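Local atomic coordinates of transcriptional regulator URE2 (PDB entry 1K0D), a protein that represses nitrogen catabolite genes in yeast by binding GATA activators and holding them in the cytoplasm, and also has glutathione peroxidase activity. Residues Leu74-His77 / Gly78-Asn81; Phe123-Thr126 / Ser127-Pro131. All blocks are in the same frame, centred on the assembly; numbering follows the deposited sequence.

Interaction 1 of 2, residues Leu74-His77 / Gly78-Asn81; sequences LIDH and GMDN
The imidazole of H77 and the amide of N81 meet across a tight turn, and the H77 side chain can be followed outward from its backbone. H77 CB lies 3.9 Å from N81 OD1. Chi1 of -58° sets CG opposite the carbonyl carbon, and chi2 turns the ring to present ND1 to N81, whose OD1 receives a nearly straight hydrogen bond from H77 ND1 at 2.8 Å. OD1 lies in the imidazole plane, but the amide itself stands almost perpendicular to the ring, at 83°. At the tip, NE2 is hydrogen-bonded to T21 OG1 of the neighbouring strand. Histidine suits the place because each of its two ring nitrogens can take a partner of its own. The backbone repeats the link, N81 N reaching H77 O at 3.3 Å. D76 grips the start of the turn: its O accepts M79 N at 2.9 Å, and its OD1 takes a second, weak bond from the same N-H. OD2 forms a salt bridge with K97, while M79 SD passes 3.4 Å from D76 OD2 and the methionine also packs on L112 of the second subunit. The turn joins antiparallel strands 73-76 and 82-85, the beta hairpin of the thioredoxin-like N-terminal domain of the GST fold.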
ATOM      1  N   LEU B  74       0.732  14.903   2.491  1.00 25.25           N
ATOM      2  CA  LEU B  74       0.562  15.641   3.730  1.00 26.59           C
ATOM      3  C   LEU B  74       1.855  16.301   4.168  1.00 26.99           C
ATOM      4  O   LEU B  74       2.932  15.725   4.039  1.00 27.78           O
ATOM      5  CB  LEU B  74       0.097  14.707   4.846  1.00 24.25           C
ATOM      6  CG  LEU B  74      -0.167  15.410   6.173  1.00 25.78           C
ATOM      7  CD1 LEU B  74      -1.491  16.169   6.056  1.00 26.77           C
ATOM      8  CD2 LEU B  74      -0.225  14.400   7.314  1.00 27.72           C
ATOM      9  N   ILE B  75       1.752  17.514   4.683  1.00 24.38           N
ATOM     10  CA  ILE B  75       2.934  18.184   5.168  1.00 26.83           C
ATOM     11  C   ILE B  75       2.795  18.314   6.680  1.00 27.18           C
ATOM     12  O   ILE B  75       1.843  18.911   7.180  1.00 26.84           O
ATOM     13  CB  ILE B  75       3.118  19.575   4.523  1.00 26.81           C
ATOM     14  CG1 ILE B  75       3.277  19.427   3.006  1.00 29.59           C
ATOM     15  CG2 ILE B  75       4.355  20.244   5.092  1.00 27.74           C
ATOM     16  CD1 ILE B  75       3.655  20.722   2.287  1.00 30.77           C
ATOM     17  N   ASP B  76       3.738  17.714   7.397  1.00 26.21           N
ATOM     18  CA  ASP B  76       3.747  17.757   8.849  1.00 29.87           C
ATOM     19  C   ASP B  76       4.656  18.935   9.220  1.00 31.02           C
ATOM     20  O   ASP B  76       5.851  18.755   9.438  1.00 31.18           O
ATOM     21  CB  ASP B  76       4.318  16.444   9.393  1.00 30.66           C
ATOM     22  CG  ASP B  76       4.223  16.345  10.904  1.00 34.21           C
ATOM     23  OD1 ASP B  76       4.395  17.386  11.574  1.00 33.55           O
ATOM     24  OD2 ASP B  76       3.995  15.225  11.421  1.00 32.26           O
ATOM     25  N   HIS B  77       4.084  20.136   9.271  1.00 30.98           N
ATOM     26  CA  HIS B  77       4.847  21.349   9.574  1.00 32.20           C
ATOM     27  C   HIS B  77       5.679  21.262  10.837  1.00 32.94           C
ATOM     28  O   HIS B  77       6.828  21.702  10.851  1.00 34.42           O
ATOM     29  CB  HIS B  77       3.907  22.554   9.658  1.00 30.90           C
ATOM     30  CG  HIS B  77       3.131  22.782   8.404  1.00 30.42           C
ATOM     31  ND1 HIS B  77       3.740  23.018   7.190  1.00 29.14           N
ATOM     32  CD2 HIS B  77       1.799  22.748   8.158  1.00 28.82           C
ATOM     33  CE1 HIS B  77       2.818  23.116   6.249  1.00 29.58           C
ATOM     34  NE2 HIS B  77       1.633  22.956   6.811  1.00 29.85           N
ATOM     35  N   GLY B  78       5.101  20.698  11.893  1.00 33.24           N
ATOM     36  CA  GLY B  78       5.820  20.560  13.147  1.00 33.61           C
ATOM     37  C   GLY B  78       7.109  19.772  13.009  1.00 36.30           C
ATOM     38  O   GLY B  78       8.045  19.952  13.793  1.00 37.17           O
ATOM     39  N   MET B  79       7.171  18.888  12.019  1.00 36.11           N
ATOM     40  CA  MET B  79       8.373  18.090  11.807  1.00 36.64           C
ATOM     41  C   MET B  79       9.195  18.635  10.644  1.00 36.17           C
ATOM     42  O   MET B  79       9.522  17.916   9.703  1.00 36.91           O
ATOM     43  CB  MET B  79       8.006  16.620  11.574  1.00 36.75           C
ATOM     44  CG  MET B  79       7.423  15.932  12.808  1.00 37.60           C
ATOM     45  SD  MET B  79       7.069  14.168  12.561  1.00 41.38           S
ATOM     46  CE  MET B  79       8.662  13.443  12.981  1.00 38.51           C
ATOM     47  N   ASP B  80       9.521  19.920  10.731  1.00 37.10           N
ATOM     48  CA  ASP B  80      10.318  20.608   9.720  1.00 37.71           C
ATOM     49  C   ASP B  80       9.743  20.449   8.320  1.00 36.99           C
ATOM     50  O   ASP B  80      10.466  20.211   7.355  1.00 36.06           O
ATOM     51  CB  ASP B  80      11.760  20.096   9.747  1.00 41.38           C
ATOM     52  CG  ASP B  80      12.704  20.981   8.951  1.00 45.59           C
ATOM     53  OD1 ASP B  80      13.902  20.636   8.843  1.00 48.12           O
ATOM     54  OD2 ASP B  80      12.246  22.027   8.438  1.00 47.35           O
ATOM     55  N   ASN B  81       8.429  20.594   8.216  1.00 36.71           N
ATOM     56  CA  ASN B  81       7.745  20.470   6.941  1.00 37.03           C
ATOM     57  C   ASN B  81       8.019  19.132   6.274  1.00 34.48           C
ATOM     58  O   ASN B  81       8.275  19.070   5.075  1.00 35.04           O
ATOM     59  CB  ASN B  81       8.146  21.610   6.007  1.00 38.91           C
ATOM     60  CG  ASN B  81       7.668  22.960   6.501  1.00 41.10           C
ATOM     61  OD1 ASN B  81       6.490  23.139   6.799  1.00 42.09           O
ATOM     62  ND2 ASN B  81       8.579  23.921   6.581  1.00 41.28           N
TER

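Interaction 2 of 2, residues Phe123-Thr126 / Ser127-Pro131; sequences FFQT and SGHAP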
ATOM      1  N   PHE B 123      -2.937  -2.568   3.802  1.00 17.51           N
ATOM      2  CA  PHE B 123      -2.283  -2.831   2.524  1.00 16.01           C
ATOM      3  C   PHE B 123      -3.285  -3.473   1.558  1.00 17.19           C
ATOM      4  O   PHE B 123      -3.267  -3.193   0.362  1.00 17.47           O
ATOM      5  CB  PHE B 123      -1.048  -3.727   2.710  1.00 13.66           C
ATOM      6  CG  PHE B 123       0.230  -2.959   2.950  1.00 13.11           C
ATOM      7  CD1 PHE B 123       0.721  -2.775   4.239  1.00 15.00           C
ATOM      8  CD2 PHE B 123       0.928  -2.396   1.879  1.00 12.02           C
ATOM      9  CE1 PHE B 123       1.891  -2.043   4.468  1.00 14.21           C
ATOM     10  CE2 PHE B 123       2.101  -1.660   2.091  1.00 15.11           C
ATOM     11  CZ  PHE B 123       2.584  -1.484   3.395  1.00 14.04           C
ATOM     12  N   PHE B 124      -4.169  -4.319   2.077  1.00 19.05           N
ATOM     13  CA  PHE B 124      -5.195  -4.953   1.240  1.00 21.40           C
ATOM     14  C   PHE B 124      -6.091  -3.858   0.625  1.00 22.17           C
ATOM     15  O   PHE B 124      -6.393  -3.874  -0.572  1.00 21.71           O
ATOM     16  CB  PHE B 124      -6.040  -5.909   2.091  1.00 22.02           C
ATOM     17  CG  PHE B 124      -7.179  -6.558   1.348  1.00 22.83           C
ATOM     18  CD1 PHE B 124      -6.958  -7.232   0.149  1.00 23.60           C
ATOM     19  CD2 PHE B 124      -8.464  -6.543   1.878  1.00 23.09           C
ATOM     20  CE1 PHE B 124      -8.001  -7.888  -0.511  1.00 25.42           C
ATOM     21  CE2 PHE B 124      -9.517  -7.195   1.231  1.00 23.94           C
ATOM     22  CZ  PHE B 124      -9.285  -7.870   0.032  1.00 24.14           C
ATOM     23  N   GLN B 125      -6.488  -2.890   1.443  1.00 23.14           N
ATOM     24  CA  GLN B 125      -7.335  -1.793   0.971  1.00 24.47           C
ATOM     25  C   GLN B 125      -6.651  -0.911  -0.079  1.00 24.21           C
ATOM     26  O   GLN B 125      -7.200  -0.683  -1.155  1.00 25.24           O
ATOM     27  CB  GLN B 125      -7.783  -0.918   2.153  1.00 24.57           C
ATOM     28  CG  GLN B 125      -8.862   0.114   1.803  1.00 26.19           C
ATOM     29  CD  GLN B 125      -8.312   1.352   1.108  1.00 25.25           C
ATOM     30  OE1 GLN B 125      -8.877   1.821   0.123  1.00 29.43           O
ATOM     31  NE2 GLN B 125      -7.217   1.892   1.627  1.00 22.68           N
ATOM     32  N   THR B 126      -5.454  -0.421   0.231  1.00 23.30           N
ATOM     33  CA  THR B 126      -4.723   0.457  -0.681  1.00 24.10           C
ATOM     34  C   THR B 126      -4.226  -0.217  -1.963  1.00 24.57           C
ATOM     35  O   THR B 126      -4.150   0.423  -3.017  1.00 24.19           O
ATOM     36  CB  THR B 126      -3.493   1.088   0.013  1.00 25.68           C
ATOM     37  OG1 THR B 126      -2.564   0.056   0.366  1.00 26.98           O
ATOM     38  CG2 THR B 126      -3.908   1.829   1.274  1.00 25.08           C
ATOM     39  N   SER B 127      -3.900  -1.502  -1.869  1.00 23.19           N
ATOM     40  CA  SER B 127      -3.372  -2.243  -3.008  1.00 25.54           C
ATOM     41  C   SER B 127      -4.333  -3.165  -3.753  1.00 26.20           C
ATOM     42  O   SER B 127      -4.182  -3.359  -4.959  1.00 26.19           O
ATOM     43  CB  SER B 127      -2.148  -3.048  -2.559  1.00 27.48           C
ATOM     44  OG  SER B 127      -1.211  -2.189  -1.908  1.00 35.54           O
ATOM     45  N   GLY B 128      -5.314  -3.736  -3.058  1.00 26.43           N
ATOM     46  CA  GLY B 128      -6.238  -4.638  -3.727  1.00 28.49           C
ATOM     47  C   GLY B 128      -7.657  -4.136  -3.929  1.00 28.02           C
ATOM     48  O   GLY B 128      -8.373  -4.604  -4.809  1.00 30.92           O
ATOM     49  N   HIS B 129      -8.053  -3.172  -3.111  1.00 27.04           N
ATOM     50  CA  HIS B 129      -9.386  -2.583  -3.134  1.00 25.54           C
ATOM     51  C   HIS B 129      -9.451  -1.314  -3.999  1.00 25.25           C
ATOM     52  O   HIS B 129     -10.064  -1.314  -5.071  1.00 24.28           O
ATOM     53  CB  HIS B 129      -9.782  -2.304  -1.676  1.00 26.64           C
ATOM     54  CG  HIS B 129     -11.045  -1.523  -1.500  1.00 32.31           C
ATOM     55  ND1 HIS B 129     -11.046  -0.174  -1.203  1.00 33.51           N
ATOM     56  CD2 HIS B 129     -12.341  -1.916  -1.474  1.00 33.39           C
ATOM     57  CE1 HIS B 129     -12.289   0.225  -0.995  1.00 34.51           C
ATOM     58  NE2 HIS B 129     -13.094  -0.811  -1.153  1.00 33.22           N
ATOM     59  N   ALA B 130      -8.794  -0.249  -3.552  1.00 22.50           N
ATOM     60  CA  ALA B 130      -8.809   1.019  -4.265  1.00 22.18           C
ATOM     61  C   ALA B 130      -8.349   0.957  -5.720  1.00 23.53           C
ATOM     62  O   ALA B 130      -9.011   1.499  -6.605  1.00 24.66           O
ATOM     63  CB  ALA B 130      -7.982   2.056  -3.498  1.00 23.98           C
ATOM     64  N   PRO B 131      -7.207   0.303  -5.993  1.00 22.41           N
ATOM     65  CA  PRO B 131      -6.739   0.231  -7.383  1.00 23.30           C
ATOM     66  C   PRO B 131      -7.759  -0.409  -8.318  1.00 22.17           C
ATOM     67  O   PRO B 131      -7.942   0.042  -9.448  1.00 22.81           O
ATOM     68  CB  PRO B 131      -5.455  -0.597  -7.276  1.00 23.20           C
ATOM     69  CG  PRO B 131      -4.954  -0.248  -5.900  1.00 23.28           C
ATOM     70  CD  PRO B 131      -6.218  -0.288  -5.076  1.00 22.34           C
TER
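S127 tucks back against the carbonyl of F123 one helical turn earlier. S127 N donates to F123 O at 2.9 Å. The course of the helix already places S127 CB 3.1 Å from F123 O, and chi1 of -53°, with OG anti to the carbonyl carbon, brings S127 OG to 3.2 Å from F123 O. A small polar side chain suits a place where S127 touches the bound glutathione and packs on S127 of the second subunit, its OG hydrogen-bonded to T126 OG1 of that subunit. Within the chain, T126 OG1 and S127 OG are joined by a weak bond of 3.5 Å. T126 OG1, held between backbone N and carbonyl carbon (chi1 64°), also bonds to L122 O of its own helix. All this lies midway along helix 112-142 of the all-helical GST C-terminal domain, where the dimer interface and the glutathione site come close together. At 127-129 the helix widens into a pi-type turn: A130 N reaches back five residues to Q125 O at 2.9 Å, almost straight. The helix kinks at P131, which has no N-H to give to the preceding turn; P131 CD lies 3.0 Å from T126 O. Q125 carries its chain across the H129 side chain, with Q125 CG 3.7 Å from H129 ND1. H129 CB sits 3.1 Å from Q125 O, while its ring runs out among F219, W222 and Y162, bonding NE2 to the Y162 hydroxyl.

In the fold
Interactions 1 and 2 belong to the two halves of the GST fold, the thioredoxin-like N-terminal domain and the helical C-terminal domain. Their centres are 26 Å apart and their nearest atoms about 14 Å, so they do not touch. Both reach the second subunit, 74-81 through one residue and 123-131 through five. Their distance from glutathione differs more sharply: the side chain of I75 is about 14 Å from a bound molecule, whereas that of S127 is about 4 Å from one. In 123-131, the side chain of T126 also comes within about 4 Å of that of S87, and A130 within about 5 Å of that of N30, both glutathione-binding residues.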